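Long-range contacts in mandelate racemase/muconate lactonizing enzyme-like protein (Rubrobacter xylanophilus DSM 9941, PDB 2QQ6), which binds magnesium and may act as a lyase, as a member of the mandelate racemase/muconate lactonizing enzyme group of the enolase superfamily: residues L35-P40 against S322-V327; A232-G237 against S259-I264. All coordinates share one frame; numbering follows the deposited sequence.

Contact 1 (L35-P40 against S322-V327); sequences LGECYP and SPVGTV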
ATOM      1  N   LEU B  35      -5.623 -23.580   4.013  1.00 50.16           N
ATOM      2  CA  LEU B  35      -4.296 -23.055   4.314  1.00 50.34           C
ATOM      3  C   LEU B  35      -3.713 -22.098   3.261  1.00 50.21           C
ATOM      4  O   LEU B  35      -3.767 -22.362   2.059  1.00 49.81           O
ATOM      5  CB  LEU B  35      -3.319 -24.213   4.534  1.00 50.36           C
ATOM      6  CG  LEU B  35      -1.951 -23.823   5.106  1.00 50.17           C
ATOM      7  CD1 LEU B  35      -2.093 -23.584   6.603  1.00 49.33           C
ATOM      8  CD2 LEU B  35      -0.925 -24.920   4.835  1.00 50.25           C
ATOM      9  N   GLY B  36      -3.146 -20.992   3.736  1.00 49.78           N
ATOM     10  CA  GLY B  36      -2.540 -20.014   2.848  1.00 49.25           C
ATOM     11  C   GLY B  36      -1.297 -19.366   3.444  1.00 48.36           C
ATOM     12  O   GLY B  36      -1.137 -19.325   4.670  1.00 48.26           O
ATOM     13  N   GLU B  37      -0.417 -18.857   2.581  1.00 47.19           N
ATOM     14  CA  GLU B  37       0.821 -18.210   3.029  1.00 46.08           C
ATOM     15  C   GLU B  37       0.981 -16.796   2.464  1.00 45.10           C
ATOM     16  O   GLU B  37       0.828 -16.583   1.258  1.00 45.38           O
ATOM     17  CB  GLU B  37       2.032 -19.042   2.613  1.00 45.27           C
ATOM     18  CG  GLU B  37       3.333 -18.573   3.215  1.00 45.78           C
ATOM     19  CD  GLU B  37       4.529 -19.218   2.555  1.00 47.71           C
ATOM     20  OE1 GLU B  37       4.339 -20.258   1.890  1.00 47.35           O
ATOM     21  OE2 GLU B  37       5.657 -18.691   2.701  1.00 49.15           O
ATOM     22  N   CYS B  38       1.292 -15.837   3.336  1.00 42.62           N
ATOM     23  CA  CYS B  38       1.486 -14.456   2.912  1.00 40.36           C
ATOM     24  C   CYS B  38       2.911 -14.267   2.408  1.00 40.30           C
ATOM     25  O   CYS B  38       3.803 -15.071   2.698  1.00 41.44           O
ATOM     26  CB  CYS B  38       1.251 -13.485   4.074  1.00 39.68           C
ATOM     27  SG  CYS B  38      -0.468 -13.257   4.628  1.00 39.16           S
ATOM     28  N   TYR B  39       3.111 -13.204   1.636  1.00 38.90           N
ATOM     29  CA  TYR B  39       4.422 -12.861   1.111  1.00 36.33           C
ATOM     30  C   TYR B  39       5.191 -12.233   2.272  1.00 36.31           C
ATOM     31  O   TYR B  39       4.601 -11.645   3.181  1.00 37.05           O
ATOM     32  CB  TYR B  39       4.266 -11.855  -0.031  1.00 35.23           C
ATOM     33  CG  TYR B  39       5.533 -11.116  -0.412  1.00 35.93           C
ATOM     34  CD1 TYR B  39       6.404 -11.624  -1.374  1.00 35.66           C
ATOM     35  CD2 TYR B  39       5.870  -9.904   0.207  1.00 35.65           C
ATOM     36  CE1 TYR B  39       7.576 -10.946  -1.708  1.00 34.41           C
ATOM     37  CE2 TYR B  39       7.036  -9.227  -0.117  1.00 33.35           C
ATOM     38  CZ  TYR B  39       7.883  -9.754  -1.073  1.00 33.96           C
ATOM     39  OH  TYR B  39       9.048  -9.100  -1.384  1.00 33.43           O
ATOM     40  N   PRO B  40       6.518 -12.372   2.277  1.00 36.26           N
ATOM     41  CA  PRO B  40       7.310 -11.788   3.363  1.00 36.94           C
ATOM     42  C   PRO B  40       7.376 -10.265   3.280  1.00 37.54           C
ATOM     43  O   PRO B  40       8.331  -9.695   2.770  1.00 37.66           O
ATOM     44  CB  PRO B  40       8.671 -12.445   3.184  1.00 36.84           C
ATOM     45  CG  PRO B  40       8.724 -12.708   1.692  1.00 36.84           C
ATOM     46  CD  PRO B  40       7.344 -13.236   1.419  1.00 36.65           C
ATOM     47  N   SER B 322       7.273 -20.410   0.645  1.00 50.71           N
ATOM     48  CA  SER B 322       7.513 -21.824   0.926  1.00 49.88           C
ATOM     49  C   SER B 322       6.620 -22.731   0.076  1.00 49.12           C
ATOM     50  O   SER B 322       5.974 -22.263  -0.860  1.00 49.90           O
ATOM     51  CB  SER B 322       7.250 -22.081   2.404  1.00 50.37           C
ATOM     52  OG  SER B 322       5.882 -21.892   2.696  1.00 51.40           O
ATOM     53  N   PRO B 323       6.568 -24.041   0.392  1.00 47.71           N
ATOM     54  CA  PRO B 323       5.722 -24.933  -0.406  1.00 46.13           C
ATOM     55  C   PRO B 323       4.246 -24.522  -0.459  1.00 45.07           C
ATOM     56  O   PRO B 323       3.558 -24.784  -1.448  1.00 43.78           O
ATOM     57  CB  PRO B 323       5.920 -26.288   0.273  1.00 46.60           C
ATOM     58  CG  PRO B 323       7.304 -26.203   0.797  1.00 46.33           C
ATOM     59  CD  PRO B 323       7.335 -24.820   1.383  1.00 47.34           C
ATOM     60  N   VAL B 324       3.759 -23.880   0.600  1.00 44.37           N
ATOM     61  CA  VAL B 324       2.359 -23.465   0.634  1.00 44.56           C
ATOM     62  C   VAL B 324       2.057 -22.414  -0.441  1.00 45.01           C
ATOM     63  O   VAL B 324       1.253 -22.661  -1.352  1.00 45.99           O
ATOM     64  CB  VAL B 324       1.964 -22.911   2.022  1.00 43.93           C
ATOM     65  CG1 VAL B 324       0.550 -22.363   1.984  1.00 44.65           C
ATOM     66  CG2 VAL B 324       2.044 -24.009   3.052  1.00 44.07           C
ATOM     67  N   GLY B 325       2.699 -21.250  -0.338  1.00 43.69           N
ATOM     68  CA  GLY B 325       2.480 -20.207  -1.321  1.00 40.89           C
ATOM     69  C   GLY B 325       2.831 -20.712  -2.707  1.00 39.64           C
ATOM     70  O   GLY B 325       2.054 -20.597  -3.656  1.00 39.52           O
ATOM     71  N   THR B 326       4.012 -21.295  -2.812  1.00 38.23           N
ATOM     72  CA  THR B 326       4.488 -21.814  -4.074  1.00 37.99           C
ATOM     73  C   THR B 326       3.507 -22.705  -4.805  1.00 39.49           C
ATOM     74  O   THR B 326       3.267 -22.517  -5.998  1.00 40.96           O
ATOM     75  CB  THR B 326       5.772 -22.605  -3.883  1.00 36.28           C
ATOM     76  OG1 THR B 326       6.735 -21.769  -3.235  1.00 35.84           O
ATOM     77  CG2 THR B 326       6.310 -23.075  -5.226  1.00 32.54           C
ATOM     78  N   VAL B 327       2.936 -23.680  -4.112  1.00 39.81           N
ATOM     79  CA  VAL B 327       2.028 -24.578  -4.801  1.00 39.85           C
ATOM     80  C   VAL B 327       0.784 -23.872  -5.303  1.00 38.79           C
ATOM     81  O   VAL B 327       0.370 -24.090  -6.436  1.00 37.55           O
ATOM     82  CB  VAL B 327       1.642 -25.774  -3.927  1.00 41.05           C
ATOM     83  CG1 VAL B 327       0.758 -26.732  -4.729  1.00 41.63           C
ATOM     84  CG2 VAL B 327       2.893 -26.502  -3.481  1.00 39.90           C
TER
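The carboxylate of E37 accepts hydrogen bonds from S322 and G325 at the start of helix 323-334. S322 N donates to E37 OE2 over 3.1 Å in a nearly linear bond, on the syn lone pair of that oxygen. G325 N donates to the other oxygen, E37 OE1, at 2.9 Å, meeting it on the anti side and about 31° out of the carboxylate plane. The hydroxyl OG of S322 also donates to E37 OE1, although the modelled 2.4 Å is too short for its length to be trusted, and S322 N adds a weak bond to the same atom. CG of E37 stands anti to the backbone N (chi1 -171°), and the chain beyond it is extended, which carries the acid from the strand to the helix end. S322 is the N-cap residue and G325 lies in the first turn. The negative charge would be expected to suit the positive end of the helix dipole.

In the bilobed fold of the enolase superfamily, this joins strand 32-37 of the N-terminal domain's three-stranded antiparallel sheet to a barrel helix. Strand and helix segments cross at 93°, with axes 6.9 Å apart.

Apolar packing centres on V324. V324 CG2 meets L35 CD2 at 3.6 Å, the two side chains crossing at about a right angle, while V324 CG1 lies against E37 CB at 3.7 Å and the backbone carbon C of G36 at 3.8 Å. V356 of strand 356-357 also touches V324, and L24 and S22 of the neighbouring strand 21-29 lie against E37.

Contact 2 (A232-G237 against S259-I264); sequences AMEPFG and STSTPI
E234 and T260 run past each other in opposite directions, bringing the glutamate oxygen OE2 beside the threonine hydroxyl. T260 OG1 donates to E234 OE2; the modelled separation of 2.4 Å is very short, so its exact length is doubtful. S261 N supplies a second bond to E234 OE2, 2.9 Å long, reaching it on the anti side and 33° out of the carboxylate plane. E234 CG lies beside the backbone N, anti to the carbonyl carbon (chi1 -53°), and the chain beyond it is extended, which brings the carboxylate to T260 and S261.

In the TIM-like barrel, both segments belong to successive helix-to-strand connections: helix 223-233 leads through one to strand 241-242, and helix 250-257 through the other to strand 264-266. The second connection contains an ST turn, in which T260 OG1 accepts from T262 N at 3.3 Å.

T262 passes E234 at an oblique angle, with T262 OG1 3.4 Å from E234 CG, and that hydroxyl donates to the carbonyl oxygen of A230 of helix 223-233, four residues before E234. T262 CG2 rests 3.8 Å from CB of M233, modelled as selenomethionine. L238 and L241 touch both M233 and T262.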
ATOM      1  N   ALA B 232      23.372  -2.945 -23.711  1.00 29.89           N
ATOM      2  CA  ALA B 232      24.466  -3.896 -23.602  1.00 30.94           C
ATOM      3  C   ALA B 232      23.963  -5.306 -23.353  1.00 31.39           C
ATOM      4  O   ALA B 232      24.654  -6.271 -23.638  1.00 32.38           O
ATOM      5  CB  ALA B 232      25.421  -3.472 -22.493  1.00 30.84           C
HETATM    6  N   MSE B 233      22.758  -5.434 -22.824  1.00 33.22           N
HETATM    7  CA  MSE B 233      22.216  -6.755 -22.564  1.00 35.90           C
HETATM    8  C   MSE B 233      21.715  -7.424 -23.831  1.00 36.06           C
HETATM    9  O   MSE B 233      21.361  -8.608 -23.821  1.00 37.30           O
HETATM   10  CB  MSE B 233      21.082  -6.668 -21.544  1.00 38.57           C
HETATM   11  CG  MSE B 233      21.589  -6.501 -20.121  1.00 44.54           C
HETATM   12 SE   MSE B 233      22.843  -7.986 -19.674  1.00 47.70          SE
HETATM   13  CE  MSE B 233      24.584  -7.112 -20.093  1.00 50.83           C
ATOM     14  N   GLU B 234      21.711  -6.680 -24.933  1.00 35.18           N
ATOM     15  CA  GLU B 234      21.208  -7.224 -26.189  1.00 33.99           C
ATOM     16  C   GLU B 234      21.918  -8.475 -26.725  1.00 33.85           C
ATOM     17  O   GLU B 234      21.273  -9.443 -27.108  1.00 34.58           O
ATOM     18  CB  GLU B 234      21.178  -6.123 -27.260  1.00 32.10           C
ATOM     19  CG  GLU B 234      20.426  -4.879 -26.802  1.00 33.63           C
ATOM     20  CD  GLU B 234      20.119  -3.878 -27.911  1.00 33.84           C
ATOM     21  OE1 GLU B 234      20.945  -3.697 -28.832  1.00 34.16           O
ATOM     22  OE2 GLU B 234      19.046  -3.248 -27.844  1.00 33.37           O
ATOM     23  N   PRO B 235      23.250  -8.483 -26.749  1.00 33.98           N
ATOM     24  CA  PRO B 235      23.938  -9.668 -27.266  1.00 33.33           C
ATOM     25  C   PRO B 235      23.793 -11.012 -26.523  1.00 32.81           C
ATOM     26  O   PRO B 235      23.986 -12.075 -27.118  1.00 32.66           O
ATOM     27  CB  PRO B 235      25.392  -9.204 -27.331  1.00 33.35           C
ATOM     28  CG  PRO B 235      25.263  -7.764 -27.638  1.00 32.97           C
ATOM     29  CD  PRO B 235      24.177  -7.342 -26.678  1.00 34.54           C
ATOM     30  N   PHE B 236      23.443 -10.981 -25.242  1.00 32.01           N
ATOM     31  CA  PHE B 236      23.351 -12.224 -24.481  1.00 32.02           C
ATOM     32  C   PHE B 236      22.036 -12.985 -24.559  1.00 31.25           C
ATOM     33  O   PHE B 236      21.865 -13.994 -23.861  1.00 31.51           O
ATOM     34  CB  PHE B 236      23.683 -11.957 -23.011  1.00 32.70           C
ATOM     35  CG  PHE B 236      24.992 -11.252 -22.807  1.00 35.33           C
ATOM     36  CD1 PHE B 236      25.062  -9.863 -22.826  1.00 36.85           C
ATOM     37  CD2 PHE B 236      26.166 -11.975 -22.627  1.00 36.17           C
ATOM     38  CE1 PHE B 236      26.278  -9.211 -22.669  1.00 35.89           C
ATOM     39  CE2 PHE B 236      27.384 -11.327 -22.469  1.00 35.53           C
ATOM     40  CZ  PHE B 236      27.439  -9.944 -22.491  1.00 35.22           C
ATOM     41  N   GLY B 237      21.118 -12.509 -25.400  1.00 29.99           N
ATOM     42  CA  GLY B 237      19.821 -13.149 -25.538  1.00 28.49           C
ATOM     43  C   GLY B 237      19.193 -13.527 -24.206  1.00 29.20           C
ATOM     44  O   GLY B 237      18.776 -14.668 -24.013  1.00 29.06           O
ATOM     45  N   SER B 259      13.596   1.444 -25.792  1.00 24.47           N
ATOM     46  CA  SER B 259      14.993   1.648 -26.096  1.00 25.82           C
ATOM     47  C   SER B 259      15.741   0.462 -26.646  1.00 25.04           C
ATOM     48  O   SER B 259      16.424   0.564 -27.664  1.00 25.12           O
ATOM     49  CB  SER B 259      15.715   2.147 -24.850  1.00 26.71           C
ATOM     50  OG  SER B 259      15.188   3.402 -24.480  1.00 30.46           O
ATOM     51  N   THR B 260      15.602  -0.678 -25.988  1.00 24.53           N
ATOM     52  CA  THR B 260      16.358  -1.841 -26.400  1.00 22.83           C
ATOM     53  C   THR B 260      15.548  -3.002 -26.972  1.00 20.75           C
ATOM     54  O   THR B 260      14.323  -2.967 -27.001  1.00 21.91           O
ATOM     55  CB  THR B 260      17.201  -2.309 -25.200  1.00 21.02           C
ATOM     56  OG1 THR B 260      18.187  -3.246 -25.633  1.00 18.47           O
ATOM     57  CG2 THR B 260      16.298  -2.920 -24.128  1.00 18.76           C
ATOM     58  N   SER B 261      16.266  -4.015 -27.445  1.00 18.95           N
ATOM     59  CA  SER B 261      15.677  -5.223 -27.995  1.00 17.56           C
ATOM     60  C   SER B 261      15.707  -6.274 -26.889  1.00 18.57           C
ATOM     61  O   SER B 261      15.303  -7.420 -27.082  1.00 20.04           O
ATOM     62  CB  SER B 261      16.478  -5.714 -29.205  1.00 17.12           C
ATOM     63  OG  SER B 261      17.800  -6.124 -28.858  1.00 17.89           O
ATOM     64  N   THR B 262      16.207  -5.877 -25.729  1.00 18.17           N
ATOM     65  CA  THR B 262      16.265  -6.770 -24.593  1.00 19.92           C
ATOM     66  C   THR B 262      14.864  -6.767 -23.969  1.00 22.00           C
ATOM     67  O   THR B 262      14.319  -5.704 -23.666  1.00 23.50           O
ATOM     68  CB  THR B 262      17.299  -6.279 -23.547  1.00 18.93           C
ATOM     69  OG1 THR B 262      18.560  -6.050 -24.184  1.00 17.90           O
ATOM     70  CG2 THR B 262      17.491  -7.320 -22.451  1.00 19.46           C
ATOM     71  N   PRO B 263      14.262  -7.957 -23.772  1.00 21.76           N
ATOM     72  CA  PRO B 263      12.920  -8.077 -23.185  1.00 22.40           C
ATOM     73  C   PRO B 263      12.824  -7.493 -21.779  1.00 21.69           C
ATOM     74  O   PRO B 263      13.634  -7.798 -20.912  1.00 21.46           O
ATOM     75  CB  PRO B 263      12.669  -9.581 -23.189  1.00 21.28           C
ATOM     76  CG  PRO B 263      13.571 -10.073 -24.283  1.00 21.59           C
ATOM     77  CD  PRO B 263      14.812  -9.285 -24.083  1.00 20.29           C
ATOM     78  N   ILE B 264      11.826  -6.648 -21.566  1.00 22.16           N
ATOM     79  CA  ILE B 264      11.634  -6.024 -20.270  1.00 22.87           C
ATOM     80  C   ILE B 264      10.532  -6.723 -19.515  1.00 24.62           C
ATOM     81  O   ILE B 264       9.451  -6.970 -20.045  1.00 24.30           O
ATOM     82  CB  ILE B 264      11.267  -4.531 -20.399  1.00 21.60           C
ATOM     83  CG1 ILE B 264      12.349  -3.793 -21.204  1.00 20.52           C
ATOM     84  CG2 ILE B 264      11.079  -3.918 -19.009  1.00 21.05           C
ATOM     85  CD1 ILE B 264      13.773  -3.982 -20.716  1.00 16.01           C
TER

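Along the chain the order is 35-40, 232-237, 259-264, 322-327, so both halves of contact 2 fall between those of contact 1. Their centres lie 33 Å apart, with nearest atoms about 18 Å apart, and they do not touch. Contact 1 is buried and ties the N-terminal domain to the C-terminal barrel domain. Contact 2, partly buried, stays within that barrel and links two neighbouring helix-to-strand connections. The barrel is the element they share, through helix 323-334 in one and the approaches to strands 241-242 and 264-266 in the other. Magnesium is bound by D216, E242 and E268; contact 1 lies away from this site, whereas the side chain of T262 in contact 2 is about 10 Å from that of E242.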